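Local atomic coordinates of N-acetylmuramoyl-L-alanine amidase domain-containing protein SAOUHSC_02979 (Staphylococcus aureus, PDB entry 5T1Q), a protein that probably hydrolyses amide bonds of bacterial cell-wall peptidoglycan, the chain here comprising its glucosaminidase-like region and its C-terminal CHAP domain. Residues Gly304-Asp309 with Ala347-Glu352. Numbering follows the deposited sequence.
Sequences GQFGAD and AAAAEE. With NA (sodium ion), chain F.
Q305 and F306 reach from the loop between strands 298-301 and 314-321 to the short helix 347-350 and the turn after it. Q305 makes the polar link. Q305 NE2 donates to the backbone O of E352 at 3.2 Å, with an N-H...O angle of 149°, from well above the carbonyl plane. The Q305 side chain is extended, with CG opposite the backbone N (chi1 -176°), which carries the amide to the turn. The other end of that amide, OE1, accepts from E302 N, so both ends of the group are held.

The F306 ring lies beside this link, with Q305 CG 3.7 Å above one face near the rim. The outer end of the ring does the packing. F306 CE2 meets A349 CB at 3.9 Å and A349 O at 3.5 Å, the latter obliquely. F306 CZ touches E352 CB, also at 3.9 Å, at the ring edge. L353 adds to the packing against both loop side chains.

The outer side is looser. F306 and E352 are exposed, and the E352 chain bends at chi2, taking its carboxylate away from the loop. On the loop's backbone, F306 O binds a sodium ion at 2.6 Å; two waters also ligate the ion. Gripped by E302 N and E352 O, the Q305 amide is fixed in its rotation and ties the turn to this CHAP-domain loop, with F306 adding a small apolar contact.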
loop_
_atom_site.group_PDB
_atom_site.type_symbol
_atom_site.label_atom_id
_atom_site.label_comp_id
_atom_site.label_asym_id
_atom_site.label_seq_id
_atom_site.Cartn_x
_atom_site.Cartn_y
_atom_site.Cartn_z
ATOM N N GLY A 304 -1.585 -23.116 8.015
ATOM C CA GLY A 304 -2.876 -23.788 7.865
ATOM C C GLY A 304 -3.845 -23.708 9.043
ATOM O O GLY A 304 -4.923 -24.256 8.963
ATOM N N GLN A 305 -3.504 -23.014 10.119
ATOM C CA GLN A 305 -4.380 -22.991 11.297
ATOM C C GLN A 305 -5.574 -22.043 11.185
ATOM O O GLN A 305 -5.387 -20.867 10.985
ATOM C CB GLN A 305 -3.570 -22.629 12.531
ATOM C CG GLN A 305 -4.345 -22.670 13.849
ATOM C CD GLN A 305 -3.467 -22.341 15.038
ATOM O OE1 GLN A 305 -2.465 -21.640 14.912
ATOM N NE2 GLN A 305 -3.826 -22.859 16.192
ATOM N N PHE A 306 -6.786 -22.573 11.362
ATOM C CA PHE A 306 -8.052 -21.791 11.291
ATOM C C PHE A 306 -8.153 -20.924 10.023
ATOM O O PHE A 306 -8.477 -19.725 10.081
ATOM C CB PHE A 306 -8.245 -20.903 12.543
ATOM C CG PHE A 306 -8.069 -21.629 13.856
ATOM C CD1 PHE A 306 -8.551 -22.921 14.039
ATOM C CD2 PHE A 306 -7.502 -20.981 14.934
ATOM C CE1 PHE A 306 -8.399 -23.571 15.256
ATOM C CE2 PHE A 306 -7.359 -21.615 16.155
ATOM C CZ PHE A 306 -7.807 -22.915 16.319
ATOM N N GLY A 307 -7.827 -21.525 8.890
ATOM C CA GLY A 307 -7.848 -20.835 7.611
ATOM C C GLY A 307 -6.615 -20.016 7.265
ATOM O O GLY A 307 -6.561 -19.431 6.192
ATOM N N ALA A 308 -5.622 -19.955 8.146
ATOM C CA ALA A 308 -4.405 -19.179 7.840
ATOM C C ALA A 308 -3.656 -19.820 6.668
ATOM O O ALA A 308 -3.780 -21.009 6.423
ATOM C CB ALA A 308 -3.497 -19.076 9.061
ATOM N N ASP A 309 -2.864 -19.024 5.958
ATOM C CA ASP A 309 -2.100 -19.525 4.807
ATOM C C ASP A 309 -1.448 -20.893 5.096
ATOM O O ASP A 309 -0.752 -21.075 6.118
ATOM C CB ASP A 309 -1.051 -18.502 4.400
ATOM C CG ASP A 309 -0.451 -18.782 3.047
ATOM O OD1 ASP A 309 0.353 -19.735 2.906
ATOM O OD2 ASP A 309 -0.751 -17.989 2.128
ATOM N N ALA A 347 -13.214 -17.023 21.703
ATOM C CA ALA A 347 -12.442 -17.474 22.865
ATOM C C ALA A 347 -11.768 -18.829 22.700
ATOM O O ALA A 347 -10.584 -18.971 23.012
ATOM C CB ALA A 347 -13.312 -17.480 24.114
ATOM N N ALA A 348 -12.524 -19.820 22.230
ATOM C CA ALA A 348 -11.991 -21.165 22.061
ATOM C C ALA A 348 -10.848 -21.189 21.042
ATOM O O ALA A 348 -9.827 -21.800 21.295
ATOM C CB ALA A 348 -13.109 -22.150 21.695
ATOM N N ALA A 349 -10.982 -20.448 19.944
ATOM C CA ALA A 349 -9.908 -20.362 18.955
ATOM C C ALA A 349 -8.698 -19.545 19.475
ATOM O O ALA A 349 -7.542 -19.916 19.236
ATOM C CB ALA A 349 -10.423 -19.744 17.660
ATOM N N ALA A 350 -8.971 -18.439 20.153
ATOM C CA ALA A 350 -7.912 -17.565 20.688
ATOM C C ALA A 350 -6.989 -18.274 21.650
ATOM O O ALA A 350 -5.789 -18.022 21.656
ATOM C CB ALA A 350 -8.511 -16.352 21.363
ATOM N N GLU A 351 -7.541 -19.174 22.454
ATOM C CA GLU A 351 -6.735 -19.917 23.427
ATOM C C GLU A 351 -5.768 -20.917 22.782
ATOM O O GLU A 351 -4.910 -21.483 23.463
ATOM C CB GLU A 351 -7.664 -20.586 24.450
ATOM C CG GLU A 351 -8.351 -19.525 25.301
ATOM C CD GLU A 351 -9.513 -20.029 26.123
ATOM O OE1 GLU A 351 -10.388 -19.193 26.447
ATOM O OE2 GLU A 351 -9.553 -21.237 26.453
ATOM N N GLU A 352 -5.898 -21.111 21.473
ATOM C CA GLU A 352 -5.048 -22.051 20.725
ATOM C C GLU A 352 -3.966 -21.371 19.937
ATOM O O GLU A 352 -3.181 -22.039 19.255
ATOM C CB GLU A 352 -5.897 -22.885 19.756
ATOM C CG GLU A 352 -6.995 -23.687 20.419
ATOM C CD GLU A 352 -6.458 -24.620 21.463
ATOM O OE1 GLU A 352 -5.281 -25.014 21.349
ATOM O OE2 GLU A 352 -7.197 -24.943 22.415
HETATM NA NA NA F . -7.656 -17.264 9.522
HETATM O O HOH W 1 -5.826 -15.555 8.360
HETATM O O HOH W 2 -8.863 -16.231 7.787
#